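Local coordinates for haemagglutinin I (Physarum polycephalum, PDB 3A5P), which is a slime-mould lectin that probably binds carbohydrate through a minimal recognition domain of legume-lectin fold, at residues V2-N10 / N24-V32. Sequence-based numbering, arbitrary orientation.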
ATOM      1  N   VAL A   2       9.559  15.861  11.167  1.00 19.13           N
ATOM      2  CA  VAL A   2       9.670  14.457  10.647  1.00 18.37           C
ATOM      3  C   VAL A   2       9.029  13.488  11.638  1.00 18.84           C
ATOM      4  O   VAL A   2       8.843  13.809  12.820  1.00 19.07           O
ATOM      5  CB  VAL A   2      11.127  14.030  10.312  1.00 18.99           C
ATOM      6  CG1 VAL A   2      11.683  14.823   9.085  1.00 18.84           C
ATOM      7  CG2 VAL A   2      12.054  14.167  11.538  1.00 19.07           C
ATOM      8  N   TRP A   3       8.662  12.307  11.142  1.00 18.81           N
ATOM      9  CA  TRP A   3       7.851  11.378  11.928  1.00 18.26           C
ATOM     10  C   TRP A   3       8.134   9.947  11.518  1.00 18.04           C
ATOM     11  O   TRP A   3       8.576   9.670  10.378  1.00 17.14           O
ATOM     12  CB  TRP A   3       6.351  11.694  11.792  1.00 18.11           C
ATOM     13  CG  TRP A   3       5.955  11.886  10.345  1.00 18.15           C
ATOM     14  CD1 TRP A   3       6.061  13.042   9.614  1.00 18.55           C
ATOM     15  CD2 TRP A   3       5.455  10.892   9.454  1.00 17.33           C
ATOM     16  NE1 TRP A   3       5.654  12.824   8.327  1.00 18.69           N
ATOM     17  CE2 TRP A   3       5.247  11.522   8.204  1.00 17.77           C
ATOM     18  CE3 TRP A   3       5.137   9.525   9.590  1.00 16.32           C
ATOM     19  CZ2 TRP A   3       4.774  10.837   7.086  1.00 18.57           C
ATOM     20  CZ3 TRP A   3       4.646   8.850   8.481  1.00 17.14           C
ATOM     21  CH2 TRP A   3       4.473   9.510   7.237  1.00 17.38           C
ATOM     22  N   SER A   4       7.915   9.055  12.480  1.00 17.43           N
ATOM     23  CA  SER A   4       8.033   7.615  12.277  1.00 17.66           C
ATOM     24  C   SER A   4       6.661   6.975  12.478  1.00 17.61           C
ATOM     25  O   SER A   4       5.712   7.650  12.914  1.00 17.36           O
ATOM     26  CB  SER A   4       9.055   7.025  13.250  1.00 18.14           C
ATOM     27  OG  SER A   4       8.583   7.134  14.585  1.00 18.11           O
ATOM     28  N   VAL A   5       6.563   5.680  12.152  1.00 17.60           N
ATOM     29  CA  VAL A   5       5.347   4.908  12.389  1.00 17.63           C
ATOM     30  C   VAL A   5       5.725   3.670  13.212  1.00 18.14           C
ATOM     31  O   VAL A   5       6.649   2.913  12.839  1.00 18.44           O
ATOM     32  CB  VAL A   5       4.634   4.465  11.077  1.00 17.47           C
ATOM     33  CG1 VAL A   5       3.368   3.665  11.408  1.00 16.85           C
ATOM     34  CG2 VAL A   5       4.271   5.682  10.206  1.00 17.84           C
ATOM     35  N   GLN A   6       5.032   3.492  14.339  1.00 17.74           N
ATOM     36  CA  GLN A   6       5.195   2.304  15.196  1.00 18.38           C
ATOM     37  C   GLN A   6       3.983   1.407  15.032  1.00 17.74           C
ATOM     38  O   GLN A   6       2.863   1.885  14.946  1.00 18.21           O
ATOM     39  CB  GLN A   6       5.299   2.712  16.657  1.00 18.73           C
ATOM     40  CG  GLN A   6       6.665   3.268  17.026  1.00 23.12           C
ATOM     41  CD  GLN A   6       7.687   2.163  17.159  1.00 27.32           C
ATOM     42  OE1 GLN A   6       7.435   1.129  17.816  1.00 30.31           O
ATOM     43  NE2 GLN A   6       8.833   2.347  16.524  1.00 27.88           N
ATOM     44  N   ILE A   7       4.196   0.100  15.000  0.50 17.24           N
ATOM     45  CA  ILE A   7       3.063  -0.819  14.844  0.50 16.83           C
ATOM     46  C   ILE A   7       3.002  -1.772  16.040  0.50 16.78           C
ATOM     47  O   ILE A   7       4.022  -2.351  16.442  0.50 16.09           O
ATOM     48  CB  ILE A   7       3.091  -1.564  13.475  0.50 17.57           C
ATOM     49  CG1 ILE A   7       4.415  -2.318  13.294  0.50 16.20           C
ATOM     50  CG2 ILE A   7       2.838  -0.571  12.300  0.50 16.67           C
ATOM     51  CD1 ILE A   7       4.427  -3.325  12.150  0.50 17.34           C
ATOM     52  N   VAL A   8       1.818  -1.877  16.644  1.00 16.39           N
ATOM     53  CA  VAL A   8       1.614  -2.754  17.802  1.00 16.75           C
ATOM     54  C   VAL A   8       0.588  -3.782  17.373  1.00 16.81           C
ATOM     55  O   VAL A   8      -0.541  -3.421  17.024  1.00 16.58           O
ATOM     56  CB  VAL A   8       1.124  -1.976  19.072  1.00 16.84           C
ATOM     57  CG1 VAL A   8       0.836  -2.922  20.211  1.00 17.58           C
ATOM     58  CG2 VAL A   8       2.151  -0.910  19.506  1.00 17.52           C
ATOM     59  N   ASP A   9       1.004  -5.049  17.370  1.00 16.81           N
ATOM     60  CA  ASP A   9       0.169  -6.140  16.904  1.00 17.90           C
ATOM     61  C   ASP A   9      -0.523  -6.838  18.080  1.00 17.75           C
ATOM     62  O   ASP A   9       0.033  -7.758  18.688  1.00 17.33           O
ATOM     63  CB  ASP A   9       1.028  -7.135  16.120  1.00 18.71           C
ATOM     64  CG  ASP A   9       0.222  -8.299  15.538  1.00 18.91           C
ATOM     65  OD1 ASP A   9      -1.024  -8.300  15.599  1.00 18.19           O
ATOM     66  OD2 ASP A   9       0.861  -9.229  15.007  1.00 22.77           O
ATOM     67  N   ASN A  10      -1.723  -6.380  18.408  1.00 17.87           N
ATOM     68  CA  ASN A  10      -2.552  -7.080  19.394  1.00 18.52           C
ATOM     69  C   ASN A  10      -3.677  -7.860  18.729  1.00 18.74           C
ATOM     70  O   ASN A  10      -4.736  -8.081  19.323  1.00 19.36           O
ATOM     71  CB  ASN A  10      -3.089  -6.121  20.458  1.00 18.14           C
ATOM     72  CG  ASN A  10      -1.993  -5.601  21.362  1.00 18.57           C
ATOM     73  OD1 ASN A  10      -0.973  -6.270  21.559  1.00 18.49           O
ATOM     74  ND2 ASN A  10      -2.157  -4.383  21.857  1.00 16.00           N
ATOM     75  N   ASN A  24      12.369   4.486   9.663  1.00 18.27           N
ATOM     76  CA  ASN A  24      12.725   5.886   9.381  1.00 18.93           C
ATOM     77  C   ASN A  24      11.880   6.912  10.126  1.00 18.03           C
ATOM     78  O   ASN A  24      10.698   6.678  10.401  1.00 17.63           O
ATOM     79  CB  ASN A  24      12.588   6.159   7.874  1.00 19.65           C
ATOM     80  CG  ASN A  24      13.465   7.309   7.373  1.00 23.27           C
ATOM     81  OD1 ASN A  24      14.064   8.076   8.144  1.00 24.92           O
ATOM     82  ND2 ASN A  24      13.525   7.442   6.041  1.00 26.91           N
ATOM     83  N   SER A  25      12.512   8.048  10.442  1.00 16.85           N
ATOM     84  CA  SER A  25      11.807   9.239  10.890  0.50 16.59           C
ATOM     85  C   SER A  25      12.030  10.295   9.806  1.00 16.89           C
ATOM     86  O   SER A  25      13.133  10.809   9.652  1.00 16.85           O
ATOM     87  CB  SER A  25      12.326   9.697  12.259  0.50 16.60           C
ATOM     88  OG  SER A  25      12.025   8.735  13.258  0.50 15.48           O
ATOM     89  N   SER A  26      10.979  10.593   9.052  1.00 16.71           N
ATOM     90  CA  SER A  26      11.130  11.269   7.773  1.00 16.68           C
ATOM     91  C   SER A  26       9.878  12.042   7.392  1.00 16.72           C
ATOM     92  O   SER A  26       8.927  12.100   8.165  1.00 16.37           O
ATOM     93  CB  SER A  26      11.425  10.183   6.704  1.00 16.17           C
ATOM     94  OG  SER A  26      11.596  10.723   5.399  1.00 17.74           O
ATOM     95  N   THR A  27       9.896  12.630   6.192  1.00 16.99           N
ATOM     96  CA  THR A  27       8.714  13.247   5.566  1.00 17.94           C
ATOM     97  C   THR A  27       7.998  12.319   4.570  1.00 18.27           C
ATOM     98  O   THR A  27       6.851  12.582   4.207  1.00 18.81           O
ATOM     99  CB  THR A  27       9.141  14.474   4.740  1.00 18.12           C
ATOM    100  OG1 THR A  27      10.123  14.054   3.783  1.00 19.20           O
ATOM    101  CG2 THR A  27       9.753  15.522   5.627  1.00 20.25           C
ATOM    102  N   VAL A  28       8.680  11.254   4.134  1.00 17.53           N
ATOM    103  CA  VAL A  28       8.230  10.422   2.993  1.00 16.83           C
ATOM    104  C   VAL A  28       7.003   9.596   3.392  1.00 16.17           C
ATOM    105  O   VAL A  28       6.789   9.342   4.591  1.00 16.12           O
ATOM    106  CB  VAL A  28       9.358   9.487   2.441  1.00 16.82           C
ATOM    107  CG1 VAL A  28      10.605  10.296   1.997  1.00 16.59           C
ATOM    108  CG2 VAL A  28       9.773   8.422   3.467  1.00 16.65           C
ATOM    109  N   PRO A  29       6.173   9.205   2.404  1.00 15.89           N
ATOM    110  CA  PRO A  29       5.058   8.314   2.741  1.00 16.01           C
ATOM    111  C   PRO A  29       5.494   6.983   3.369  1.00 15.99           C
ATOM    112  O   PRO A  29       6.570   6.446   3.049  1.00 15.91           O
ATOM    113  CB  PRO A  29       4.381   8.067   1.384  1.00 16.02           C
ATOM    114  CG  PRO A  29       4.703   9.354   0.583  1.00 16.13           C
ATOM    115  CD  PRO A  29       6.157   9.580   0.970  1.00 15.62           C
ATOM    116  N   ARG A  30       4.662   6.487   4.278  1.00 16.08           N
ATOM    117  CA  ARG A  30       4.847   5.179   4.896  1.00 15.95           C
ATOM    118  C   ARG A  30       3.563   4.372   4.745  1.00 15.95           C
ATOM    119  O   ARG A  30       2.456   4.924   4.782  1.00 15.99           O
ATOM    120  CB  ARG A  30       5.187   5.338   6.390  1.00 15.51           C
ATOM    121  CG  ARG A  30       6.648   5.054   6.773  1.00 17.18           C
ATOM    122  CD  ARG A  30       7.648   5.911   6.011  1.00 15.78           C
ATOM    123  NE  ARG A  30       7.553   7.343   6.294  1.00 16.34           N
ATOM    124  CZ  ARG A  30       8.059   7.938   7.380  1.00 16.36           C
ATOM    125  NH1 ARG A  30       8.631   7.215   8.333  1.00 15.23           N
ATOM    126  NH2 ARG A  30       7.949   9.262   7.537  1.00 14.53           N
ATOM    127  N   TYR A  31       3.712   3.063   4.606  1.00 15.65           N
ATOM    128  CA  TYR A  31       2.577   2.209   4.230  1.00 15.28           C
ATOM    129  C   TYR A  31       2.514   1.081   5.228  1.00 15.21           C
ATOM    130  O   TYR A  31       3.494   0.332   5.386  1.00 15.91           O
ATOM    131  CB  TYR A  31       2.792   1.675   2.805  1.00 14.98           C
ATOM    132  CG  TYR A  31       2.916   2.776   1.768  1.00 14.43           C
ATOM    133  CD1 TYR A  31       1.779   3.304   1.151  1.00 15.08           C
ATOM    134  CD2 TYR A  31       4.154   3.314   1.437  1.00 14.00           C
ATOM    135  CE1 TYR A  31       1.871   4.316   0.217  1.00 14.58           C
ATOM    136  CE2 TYR A  31       4.264   4.355   0.495  1.00 12.27           C
ATOM    137  CZ  TYR A  31       3.115   4.838  -0.116  1.00 12.83           C
ATOM    138  OH  TYR A  31       3.209   5.855  -1.039  1.00 15.85           O
ATOM    139  N   VAL A  32       1.393   0.982   5.942  1.00 14.65           N
ATOM    140  CA  VAL A  32       1.178  -0.166   6.821  1.00 14.20           C
ATOM    141  C   VAL A  32       0.295  -1.162   6.084  1.00 14.56           C
ATOM    142  O   VAL A  32      -0.841  -0.836   5.700  1.00 14.47           O
ATOM    143  CB  VAL A  32       0.564   0.214   8.199  1.00 14.32           C
ATOM    144  CG1 VAL A  32       0.299  -1.046   9.020  1.00 14.73           C
ATOM    145  CG2 VAL A  32       1.524   1.107   8.954  1.00 15.03           C
TER
HETATM  146  O   HOH W   1      10.104   9.561  15.187  1.00 36.24           O
HETATM  147  O   HOH W   2       8.889   4.305  10.971  1.00 23.23           O
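The carbonyl oxygen W3 O is gripped by three donors from segment 24-32: the backbone S26 N at 2.9 Å, and both terminal nitrogens of R30, with NH2 at 2.9 Å and NH1 at 3.2 Å. The guanidinium meets this oxygen end-on and nearly in its own plane, whereas S26 N approaches from above the carbonyl plane, so the donors share one acceptor without competing for one direction. W3 N returns a bond to S26 O, which makes W3 and S26 a single antiparallel, hydrogen-bonded bridge.

Arginine suits its place because one flat, charged group serves two purposes. While its end holds the carbonyl, its face lies on the indole of W3, the planes 24° apart and R30 CZ 4.0 Å from the centroid of the six-membered ring, a cation-pi stack. The W3 side chain can lie beneath R30 because CG sits between the backbone N and carbonyl carbon (chi1 48°), swinging the ring back under the loop although its CB points away. Tryptophan also brings a ring N-H: W3 NE1 is hydrogen-bonded to E44 OE2, which helps to fix the ring's rotation. Bends at chi2 and chi3 fold R30 so that NE also reaches V28 O at 2.7 Å, tying the loop to the strand that follows it. Within that loop, S26 OG accepts from V28 N, an ST turn.

Farther along, V5 CG1 lies 4.0 Å from V32 CG2, and I7, in one of its two conformers, also touches V32, beta-branched residues well suited to strands packing face to face. These strands belong to the two facing sheets of the lectin sandwich: 3-10 runs beside 74-81, while 30-34 lies between 17-20 and 40-43, whose F42 packs against W3, V5 and V32.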